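Local coordinates for protein transcriptional regulator, TetR family (Vibrio parahaemolyticus, PDB 3HE0) that probably binds DNA at regulatory sites as a dimeric transcription factor of the TetR family, at residues D80-P83 with L84-Y88; S189-A192 with I193-H196; G46-Y49 with R50-D54. All coordinates share one frame; numbering follows the deposited sequence.

Interactions 1 and 2 adjoin each other around helices 84-97 and 179-193, about 15 Å between centres, whereas interaction 3 lies on the opposite side of the chain's centre, in the predicted helix-turn-helix, about 43 and 48 Å, centre to centre, from interactions 1 and 2. All three sit where a helix begins or ends, and each is partly buried. Interaction 1 opens helix 84-97 with carbonyls held by an arginine and backbone N-H groups; interaction 2 closes helix 179-193 with a methyl group on an indole and a histidine bond, beside the second subunit. Helices 84-97 and 179-193 meet through Tyr-88 and Trp-190. Interaction 3 mixes backbone bonds with aromatic rings, some packed inward and some exposed.

Interaction 1: residues D80-P83 with L84-Y88; sequences DDMP and LKERY. Unlike the reference sequence in segment 84-88: Arg-87 (reference Cys).
Met-82 O is gripped by the side chain of Arg-87 and by a water in the turn that leads into helix 84-97, at the helix N-terminus where Pro-83 holds the N-cap position. Arg-87 NE donates to Met-82 O over 3.2 Å with an N-H...O angle of 144°, reaching it from above the carbonyl plane, not along a lone pair, while the oxygen is in turn tilted out of the guanidinium plane. The water donates to Met-82 O at 2.8 Å and accepts a weak bond from Arg-87 NH1, closing a small ring of carbonyl, guanidinium and water. The arginine can fold back in this way because its chain, extended at chi2, bends at chi3 (-98°), which turns the guanidinium back against the preceding turn. Asp-80 O lies over one face of that group, toward the rim, 3.9 Å from Arg-87 CZ. The Asp-80 carboxylate adds charge attraction alone: OD1 is 4.4 Å from Arg-87 NH2, well out of the guanidinium plane, and takes its hydrogen bond from Gln-133 NE2. Gln-140 OE1 is a further, weak partner of Arg-87 NH1.

Backbone bonds start the helix. Pro-83 O accepts from Arg-87 N at 3.1 Å in a nearly straight bond (172°), with a weak one from Glu-86 N, so the carbonyl of the capping residue begins the helical hydrogen-bond pattern.

Apolar contacts complete the junction. Met-82, a selenomethionine, places CB 3.6 Å from Arg-87 CG, and its extended chain crosses Glu-86 obliquely, setting SE 4.0 Å from Glu-86 CG.

Interaction 2: residues S189-A192 with I193-H196; sequences SWDA and IIKH
Trp-190 carries CG opposite its backbone N (chi1 180°), and Ile-194, with chi1 near 67°, puts CG1 between its own N and carbonyl carbon and so swings the CG2 methyl onto the indole. The two meet at the C-terminal end of helix 179-193, part of the all-helical C-terminal region of the TetR family and here placed at the subunit interface, where the chain leaves its last turn for the C-terminal tail. Ile-194 CG2 makes a CH-pi contact over the face of the five-membered ring, 3.5 Å from the centroid and 19° off the ring normal; the two side chains cross at about a right angle. CG2 of Ile-194 is likewise only 3.4 Å from Trp-190 CE2. Ile-193 CD1 approaches Trp-190 CE3 obliquely at 4.2 Å, so successive isoleucines pack on the same indole. Tyr-88, edge-to-face, and Lys-85, through a cation-pi contact, tie this ring to helix 84-97, and Phe-147 meets it edge-to-face from a loop.

The last turn is closed by a shared acceptor: Trp-190 O accepts from both Ile-194 N and Ile-193 N, each at 3.0 Å. Asp-191 OD2 forms a salt bridge with Lys-148 of the second subunit, and the His-196 ring stacks on His-196 of that subunit. Within the chain, Asp-191 and His-196 cross at about a right angle, with OD1 of Asp-191 3.4 Å from CE1 of His-196. The terminal histidine reaches back to the helix, NE2 donating in the ring plane to a lone pair of Asp-191 O at 2.7 Å.

Interaction 3: residues G46-Y49 with R50-D54; sequences GTIY and RYFSD
Ile-48 O accepts two backbone hydrogen bonds, from Phe-52 N at 2.9 Å and from Tyr-51 N at 3.1 Å, where the chain turns at the end of helix 45-49, the second helix of the predicted helix-turn-helix and, as in other TetR regulators, probably the recognition helix. Arg-50 N bonds to Thr-47 O at 3.1 Å, with only a weak second bond to Gly-46 O. A CA-H...O contact from Tyr-49 CA to Phe-52 O (3.4 Å) closes the turn further.

Among polar side chains, Arg-50 bends at chi2 and chi3 (-78°), which folds its guanidinium back so that Thr-47 CA sits over the centre of one face. Thr-47 OG1 comes within 3.0 Å of Arg-50 NH2, but the angle is too poor for a hydrogen bond.

Two tyrosine rings are met at their edges. Tyr-51 lies alongside Thr-47, its ring edge at Thr-47 O with CD2 3.2 Å away; Ser-53 O stands in the plane of the Tyr-49 ring. The apolar contact is separate: Ile-48 CG2 packs against Phe-52 CD2 at 4.2 Å.

Ile-48 packs on helix 34-41, the first helix of the motif, Tyr-51 and Phe-52 on helix 13-27, and Phe-52 also on helix 55-74, whose start Asp-54 caps through His-57 N.

Interaction 1: residues D80-P83 with L84-Y88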
ATOM      1  N   ASP A  80     -15.688  23.243   1.642  1.00 41.19           N
ATOM      2  CA  ASP A  80     -15.652  23.293   3.095  1.00 41.79           C
ATOM      3  C   ASP A  80     -16.984  23.738   3.685  1.00 41.69           C
ATOM      4  O   ASP A  80     -17.148  23.675   4.898  1.00 42.24           O
ATOM      5  CB  ASP A  80     -14.486  24.164   3.573  1.00 41.96           C
ATOM      6  CG  ASP A  80     -13.132  23.688   3.014  1.00 42.68           C
ATOM      7  OD1 ASP A  80     -13.040  22.552   2.477  1.00 42.49           O
ATOM      8  OD2 ASP A  80     -12.153  24.458   3.102  1.00 43.92           O
ATOM      9  N   ASP A  81     -17.929  24.158   2.835  1.00 41.28           N
ATOM     10  CA  ASP A  81     -19.321  24.365   3.255  1.00 40.97           C
ATOM     11  C   ASP A  81     -20.083  23.085   3.585  1.00 40.14           C
ATOM     12  O   ASP A  81     -20.963  23.108   4.441  1.00 40.17           O
ATOM     13  CB  ASP A  81     -20.102  25.125   2.187  1.00 41.48           C
ATOM     14  CG  ASP A  81     -19.591  26.534   1.984  1.00 42.99           C
ATOM     15  OD1 ASP A  81     -18.407  26.799   2.315  1.00 45.64           O
ATOM     16  OD2 ASP A  81     -20.377  27.375   1.496  1.00 45.02           O
HETATM   17  N   MSE A  82     -19.767  21.978   2.908  1.00 39.25           N
HETATM   18  CA  MSE A  82     -20.437  20.689   3.168  1.00 38.09           C
HETATM   19  C   MSE A  82     -20.297  20.317   4.651  1.00 35.78           C
HETATM   20  O   MSE A  82     -19.360  20.766   5.324  1.00 35.36           O
HETATM   21  CB  MSE A  82     -19.820  19.550   2.322  1.00 39.13           C
HETATM   22  CG  MSE A  82     -19.961  19.639   0.776  1.00 41.65           C
HETATM   23 SE   MSE A  82     -19.015  18.151  -0.240  1.00 50.92          SE
HETATM   24  CE  MSE A  82     -19.462  18.717  -2.081  1.00 46.86           C
ATOM     25  N   PRO A  83     -21.221  19.488   5.172  1.00 33.13           N
ATOM     26  CA  PRO A  83     -21.001  18.888   6.484  1.00 31.45           C
ATOM     27  C   PRO A  83     -19.787  17.944   6.492  1.00 29.59           C
ATOM     28  O   PRO A  83     -19.358  17.474   5.435  1.00 27.64           O
ATOM     29  CB  PRO A  83     -22.299  18.115   6.746  1.00 31.75           C
ATOM     30  CG  PRO A  83     -23.296  18.787   5.911  1.00 32.50           C
ATOM     31  CD  PRO A  83     -22.575  19.215   4.676  1.00 32.84           C
ATOM     32  N   LEU A  84     -19.245  17.699   7.685  1.00 27.97           N
ATOM     33  CA  LEU A  84     -18.007  16.934   7.838  1.00 26.77           C
ATOM     34  C   LEU A  84     -18.126  15.600   7.137  1.00 25.95           C
ATOM     35  O   LEU A  84     -17.311  15.271   6.286  1.00 24.50           O
ATOM     36  CB  LEU A  84     -17.690  16.674   9.320  1.00 26.95           C
ATOM     37  CG  LEU A  84     -16.863  17.694  10.104  1.00 26.35           C
ATOM     38  CD1 LEU A  84     -16.491  17.050  11.392  1.00 24.79           C
ATOM     39  CD2 LEU A  84     -15.630  18.148   9.370  1.00 26.06           C
ATOM     40  N   LYS A  85     -19.170  14.851   7.489  1.00 25.66           N
ATOM     41  CA  LYS A  85     -19.310  13.475   7.012  1.00 26.40           C
ATOM     42  C   LYS A  85     -19.441  13.375   5.497  1.00 26.60           C
ATOM     43  O   LYS A  85     -19.032  12.382   4.905  1.00 26.81           O
ATOM     44  CB  LYS A  85     -20.462  12.753   7.695  1.00 26.08           C
ATOM     45  CG  LYS A  85     -20.452  11.229   7.500  1.00 26.84           C
ATOM     46  CD  LYS A  85     -21.329  10.554   8.556  1.00 28.28           C
ATOM     47  CE  LYS A  85     -21.541   9.078   8.336  1.00 25.78           C
ATOM     48  NZ  LYS A  85     -22.239   8.526   9.521  1.00 27.65           N
ATOM     49  N   GLU A  86     -19.961  14.417   4.872  1.00 27.09           N
ATOM     50  CA  GLU A  86     -20.153  14.419   3.443  1.00 27.48           C
ATOM     51  C   GLU A  86     -18.854  14.726   2.760  1.00 26.69           C
ATOM     52  O   GLU A  86     -18.553  14.161   1.706  1.00 26.05           O
ATOM     53  CB  GLU A  86     -21.229  15.450   3.041  1.00 28.33           C
ATOM     54  CG  GLU A  86     -21.466  15.539   1.536  1.00 33.02           C
ATOM     55  CD  GLU A  86     -21.591  14.141   0.865  1.00 40.15           C
ATOM     56  OE1 GLU A  86     -22.255  13.218   1.423  1.00 42.47           O
ATOM     57  OE2 GLU A  86     -20.990  13.964  -0.225  1.00 46.01           O
ATOM     58  N   ARG A  87     -18.092  15.660   3.322  1.00 26.00           N
ATOM     59  CA  ARG A  87     -16.732  15.863   2.823  1.00 25.96           C
ATOM     60  C   ARG A  87     -15.938  14.549   2.944  1.00 24.93           C
ATOM     61  O   ARG A  87     -15.228  14.168   2.029  1.00 24.99           O
ATOM     62  CB  ARG A  87     -16.018  16.980   3.582  1.00 26.04           C
ATOM     63  CG  ARG A  87     -16.564  18.359   3.294  1.00 27.39           C
ATOM     64  CD  ARG A  87     -15.724  19.411   3.959  1.00 28.45           C
ATOM     65  NE  ARG A  87     -16.323  19.820   5.213  1.00 29.67           N
ATOM     66  CZ  ARG A  87     -15.662  20.355   6.239  1.00 30.14           C
ATOM     67  NH1 ARG A  87     -16.330  20.697   7.328  1.00 31.76           N
ATOM     68  NH2 ARG A  87     -14.351  20.544   6.206  1.00 29.74           N
ATOM     69  N   TYR A  88     -16.080  13.872   4.071  1.00 24.37           N
ATOM     70  CA  TYR A  88     -15.387  12.601   4.278  1.00 24.72           C
ATOM     71  C   TYR A  88     -15.789  11.593   3.194  1.00 24.58           C
ATOM     72  O   TYR A  88     -14.929  11.005   2.535  1.00 23.33           O
ATOM     73  CB  TYR A  88     -15.658  12.054   5.679  1.00 24.54           C
ATOM     74  CG  TYR A  88     -15.014  10.710   5.917  1.00 25.00           C
ATOM     75  CD1 TYR A  88     -13.691  10.613   6.300  1.00 24.61           C
ATOM     76  CD2 TYR A  88     -15.714   9.535   5.721  1.00 25.01           C
ATOM     77  CE1 TYR A  88     -13.086   9.360   6.496  1.00 25.31           C
ATOM     78  CE2 TYR A  88     -15.116   8.278   5.933  1.00 24.92           C
ATOM     79  CZ  TYR A  88     -13.811   8.210   6.312  1.00 24.08           C
ATOM     80  OH  TYR A  88     -13.217   6.989   6.510  1.00 25.18           O
TER
HETATM   81  O   HOH W   1     -19.176  21.895   7.934  1.00 42.66           O

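Interaction 2: residues S189-A192 with I193-H196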
ATOM      1  N   SER A 189     -15.116   2.837   8.498  1.00 20.79           N
ATOM      2  CA  SER A 189     -13.906   3.652   8.544  1.00 20.41           C
ATOM      3  C   SER A 189     -14.153   4.961   9.304  1.00 20.14           C
ATOM      4  O   SER A 189     -13.281   5.414  10.032  1.00 21.46           O
ATOM      5  CB  SER A 189     -13.321   3.871   7.136  1.00 19.64           C
ATOM      6  OG  SER A 189     -14.167   4.607   6.286  1.00 21.69           O
ATOM      7  N   TRP A 190     -15.336   5.551   9.163  1.00 20.38           N
ATOM      8  CA  TRP A 190     -15.743   6.715   9.949  1.00 20.29           C
ATOM      9  C   TRP A 190     -15.712   6.358  11.450  1.00 20.88           C
ATOM     10  O   TRP A 190     -15.222   7.149  12.257  1.00 21.34           O
ATOM     11  CB  TRP A 190     -17.142   7.123   9.524  1.00 19.86           C
ATOM     12  CG  TRP A 190     -17.747   8.263  10.191  1.00 19.98           C
ATOM     13  CD1 TRP A 190     -18.740   8.214  11.126  1.00 20.59           C
ATOM     14  CD2 TRP A 190     -17.500   9.661   9.941  1.00 15.84           C
ATOM     15  NE1 TRP A 190     -19.111   9.475  11.483  1.00 19.57           N
ATOM     16  CE2 TRP A 190     -18.354  10.384  10.787  1.00 17.42           C
ATOM     17  CE3 TRP A 190     -16.625  10.352   9.114  1.00 17.26           C
ATOM     18  CZ2 TRP A 190     -18.381  11.782  10.819  1.00 16.90           C
ATOM     19  CZ3 TRP A 190     -16.636  11.753   9.142  1.00 17.23           C
ATOM     20  CH2 TRP A 190     -17.514  12.445   9.983  1.00 17.74           C
ATOM     21  N   ASP A 191     -16.164   5.151  11.804  1.00 20.61           N
ATOM     22  CA  ASP A 191     -16.085   4.682  13.188  1.00 20.52           C
ATOM     23  C   ASP A 191     -14.660   4.724  13.733  1.00 20.51           C
ATOM     24  O   ASP A 191     -14.458   4.953  14.937  1.00 21.68           O
ATOM     25  CB  ASP A 191     -16.594   3.253  13.326  1.00 20.27           C
ATOM     26  CG  ASP A 191     -18.111   3.159  13.349  1.00 22.10           C
ATOM     27  OD1 ASP A 191     -18.740   4.217  13.574  1.00 23.66           O
ATOM     28  OD2 ASP A 191     -18.655   2.025  13.165  1.00 20.16           O
ATOM     29  N   ALA A 192     -13.679   4.459  12.875  1.00 19.37           N
ATOM     30  CA  ALA A 192     -12.286   4.445  13.310  1.00 19.33           C
ATOM     31  C   ALA A 192     -11.877   5.837  13.798  1.00 18.31           C
ATOM     32  O   ALA A 192     -11.164   5.947  14.747  1.00 19.34           O
ATOM     33  CB  ALA A 192     -11.347   3.963  12.182  1.00 17.58           C
ATOM     34  N   ILE A 193     -12.372   6.887  13.166  1.00 19.54           N
ATOM     35  CA  ILE A 193     -11.883   8.237  13.452  1.00 19.65           C
ATOM     36  C   ILE A 193     -12.782   9.060  14.372  1.00 20.11           C
ATOM     37  O   ILE A 193     -12.313  10.046  14.966  1.00 20.59           O
ATOM     38  CB  ILE A 193     -11.507   9.015  12.163  1.00 19.29           C
ATOM     39  CG1 ILE A 193     -12.721   9.189  11.267  1.00 20.09           C
ATOM     40  CG2 ILE A 193     -10.293   8.311  11.465  1.00 17.90           C
ATOM     41  CD1 ILE A 193     -12.483  10.141  10.025  1.00 20.70           C
ATOM     42  N   ILE A 194     -14.039   8.662  14.540  1.00 20.88           N
ATOM     43  CA  ILE A 194     -14.908   9.396  15.460  1.00 21.31           C
ATOM     44  C   ILE A 194     -14.750   8.873  16.904  1.00 21.98           C
ATOM     45  O   ILE A 194     -14.294   7.726  17.141  1.00 22.12           O
ATOM     46  CB  ILE A 194     -16.393   9.411  15.014  1.00 21.79           C
ATOM     47  CG1 ILE A 194     -17.036   8.019  15.080  1.00 22.53           C
ATOM     48  CG2 ILE A 194     -16.538  10.021  13.616  1.00 22.04           C
ATOM     49  CD1 ILE A 194     -18.590   8.082  15.124  1.00 22.52           C
ATOM     50  N   LYS A 195     -15.059   9.752  17.849  1.00 21.81           N
ATOM     51  CA  LYS A 195     -15.157   9.419  19.268  1.00 22.98           C
ATOM     52  C   LYS A 195     -16.417   8.591  19.509  1.00 23.41           C
ATOM     53  O   LYS A 195     -17.405   8.775  18.814  1.00 24.28           O
ATOM     54  CB  LYS A 195     -15.200  10.705  20.104  1.00 22.46           C
ATOM     55  CG  LYS A 195     -13.857  11.391  20.160  1.00 22.48           C
ATOM     56  CD  LYS A 195     -13.923  12.797  20.787  1.00 22.18           C
ATOM     57  CE  LYS A 195     -13.748  12.763  22.287  1.00 23.43           C
ATOM     58  NZ  LYS A 195     -13.709  14.137  22.889  1.00 23.99           N
ATOM     59  N   HIS A 196     -16.372   7.655  20.449  1.00 23.67           N
ATOM     60  CA  HIS A 196     -17.528   6.780  20.699  1.00 24.40           C
ATOM     61  C   HIS A 196     -17.972   6.842  22.157  1.00 25.77           C
ATOM     62  O   HIS A 196     -19.136   6.469  22.439  1.00 26.51           O
ATOM     63  CB  HIS A 196     -17.237   5.326  20.314  1.00 24.38           C
ATOM     64  CG  HIS A 196     -17.124   5.106  18.836  1.00 24.46           C
ATOM     65  ND1 HIS A 196     -18.223   4.914  18.023  1.00 23.82           N
ATOM     66  CD2 HIS A 196     -16.038   5.057  18.025  1.00 24.25           C
ATOM     67  CE1 HIS A 196     -17.814   4.747  16.773  1.00 25.06           C
ATOM     68  NE2 HIS A 196     -16.494   4.827  16.748  1.00 24.58           N
ATOM     69  OXT HIS A 196     -17.191   7.251  23.056  1.00 26.20           O
TER

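Interaction 3: residues G46-Y49 with R50-D54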
ATOM      1  N   GLY A  46      17.454  16.330 -26.861  1.00 26.06           N
ATOM      2  CA  GLY A  46      17.954  17.618 -26.399  1.00 24.85           C
ATOM      3  C   GLY A  46      16.875  18.451 -25.730  1.00 23.59           C
ATOM      4  O   GLY A  46      17.145  19.156 -24.780  1.00 22.46           O
ATOM      5  N   THR A  47      15.638  18.346 -26.218  1.00 22.36           N
ATOM      6  CA  THR A  47      14.520  19.032 -25.586  1.00 21.45           C
ATOM      7  C   THR A  47      14.352  18.637 -24.110  1.00 20.57           C
ATOM      8  O   THR A  47      14.021  19.470 -23.294  1.00 20.12           O
ATOM      9  CB  THR A  47      13.231  18.797 -26.374  1.00 21.45           C
ATOM     10  OG1 THR A  47      13.417  19.377 -27.675  1.00 23.91           O
ATOM     11  CG2 THR A  47      12.011  19.418 -25.699  1.00 18.64           C
ATOM     12  N   ILE A  48      14.594  17.385 -23.764  1.00 19.54           N
ATOM     13  CA  ILE A  48      14.401  16.968 -22.392  1.00 19.52           C
ATOM     14  C   ILE A  48      15.347  17.707 -21.452  1.00 19.08           C
ATOM     15  O   ILE A  48      14.978  18.064 -20.320  1.00 19.40           O
ATOM     16  CB  ILE A  48      14.584  15.460 -22.223  1.00 19.83           C
ATOM     17  CG1 ILE A  48      13.450  14.742 -22.959  1.00 20.57           C
ATOM     18  CG2 ILE A  48      14.610  15.063 -20.698  1.00 19.30           C
ATOM     19  CD1 ILE A  48      13.754  13.342 -23.306  1.00 23.33           C
ATOM     20  N   TYR A  49      16.567  17.934 -21.918  1.00 18.36           N
ATOM     21  CA  TYR A  49      17.570  18.623 -21.118  1.00 18.45           C
ATOM     22  C   TYR A  49      17.384  20.129 -21.011  1.00 16.88           C
ATOM     23  O   TYR A  49      18.078  20.771 -20.234  1.00 16.89           O
ATOM     24  CB  TYR A  49      18.970  18.246 -21.596  1.00 19.03           C
ATOM     25  CG  TYR A  49      19.223  16.764 -21.332  1.00 22.87           C
ATOM     26  CD1 TYR A  49      19.501  16.319 -20.056  1.00 27.05           C
ATOM     27  CD2 TYR A  49      19.155  15.831 -22.344  1.00 25.72           C
ATOM     28  CE1 TYR A  49      19.727  14.989 -19.784  1.00 30.16           C
ATOM     29  CE2 TYR A  49      19.390  14.486 -22.089  1.00 29.45           C
ATOM     30  CZ  TYR A  49      19.679  14.075 -20.798  1.00 31.68           C
ATOM     31  OH  TYR A  49      19.896  12.744 -20.499  1.00 35.63           O
ATOM     32  N   ARG A  50      16.440  20.687 -21.751  1.00 15.92           N
ATOM     33  CA  ARG A  50      16.066  22.077 -21.577  1.00 17.00           C
ATOM     34  C   ARG A  50      15.096  22.276 -20.429  1.00 16.49           C
ATOM     35  O   ARG A  50      14.790  23.427 -20.066  1.00 16.14           O
ATOM     36  CB  ARG A  50      15.454  22.612 -22.848  1.00 17.51           C
ATOM     37  CG  ARG A  50      16.417  22.489 -24.034  1.00 20.44           C
ATOM     38  CD  ARG A  50      16.216  23.581 -25.010  1.00 25.97           C
ATOM     39  NE  ARG A  50      15.061  23.289 -25.805  1.00 29.25           N
ATOM     40  CZ  ARG A  50      15.101  22.578 -26.917  1.00 33.49           C
ATOM     41  NH1 ARG A  50      16.265  22.092 -27.351  1.00 34.48           N
ATOM     42  NH2 ARG A  50      13.972  22.347 -27.578  1.00 35.19           N
ATOM     43  N   TYR A  51      14.634  21.160 -19.881  1.00 15.73           N
ATOM     44  CA  TYR A  51      13.650  21.154 -18.796  1.00 17.01           C
ATOM     45  C   TYR A  51      14.136  20.416 -17.571  1.00 17.74           C
ATOM     46  O   TYR A  51      13.782  20.822 -16.502  1.00 18.52           O
ATOM     47  CB  TYR A  51      12.303  20.546 -19.227  1.00 16.05           C
ATOM     48  CG  TYR A  51      11.620  21.352 -20.259  1.00 15.99           C
ATOM     49  CD1 TYR A  51      10.805  22.424 -19.918  1.00 17.53           C
ATOM     50  CD2 TYR A  51      11.820  21.079 -21.600  1.00 16.90           C
ATOM     51  CE1 TYR A  51      10.189  23.192 -20.927  1.00 15.92           C
ATOM     52  CE2 TYR A  51      11.253  21.834 -22.574  1.00 16.36           C
ATOM     53  CZ  TYR A  51      10.439  22.889 -22.246  1.00 16.47           C
ATOM     54  OH  TYR A  51       9.875  23.601 -23.291  1.00 17.90           O
ATOM     55  N   PHE A  52      14.915  19.345 -17.720  1.00 18.14           N
ATOM     56  CA  PHE A  52      15.374  18.554 -16.572  1.00 18.53           C
ATOM     57  C   PHE A  52      16.867  18.377 -16.670  1.00 19.90           C
ATOM     58  O   PHE A  52      17.359  18.097 -17.752  1.00 21.28           O
ATOM     59  CB  PHE A  52      14.677  17.190 -16.585  1.00 18.79           C
ATOM     60  CG  PHE A  52      13.201  17.302 -16.614  1.00 16.82           C
ATOM     61  CD1 PHE A  52      12.496  17.581 -15.441  1.00 17.20           C
ATOM     62  CD2 PHE A  52      12.517  17.232 -17.802  1.00 17.19           C
ATOM     63  CE1 PHE A  52      11.104  17.735 -15.452  1.00 16.68           C
ATOM     64  CE2 PHE A  52      11.132  17.394 -17.830  1.00 18.05           C
ATOM     65  CZ  PHE A  52      10.423  17.622 -16.635  1.00 17.80           C
ATOM     66  N   SER A  53      17.612  18.566 -15.585  1.00 20.90           N
ATOM     67  CA  SER A  53      19.066  18.468 -15.675  1.00 22.33           C
ATOM     68  C   SER A  53      19.538  17.046 -15.938  1.00 22.84           C
ATOM     69  O   SER A  53      20.478  16.856 -16.667  1.00 23.75           O
ATOM     70  CB  SER A  53      19.750  19.025 -14.433  1.00 22.70           C
ATOM     71  OG  SER A  53      19.044  18.685 -13.267  1.00 24.88           O
ATOM     72  N   ASP A  54      18.839  16.053 -15.420  1.00 23.71           N
ATOM     73  CA  ASP A  54      19.249  14.672 -15.557  1.00 24.24           C
ATOM     74  C   ASP A  54      18.101  13.751 -15.130  1.00 25.30           C
ATOM     75  O   ASP A  54      17.030  14.223 -14.684  1.00 25.18           O
ATOM     76  CB  ASP A  54      20.492  14.425 -14.681  1.00 24.53           C
ATOM     77  CG  ASP A  54      20.244  14.705 -13.202  1.00 23.67           C
ATOM     78  OD1 ASP A  54      19.106  14.685 -12.746  1.00 27.12           O
ATOM     79  OD2 ASP A  54      21.202  14.951 -12.468  1.00 28.46           O
TER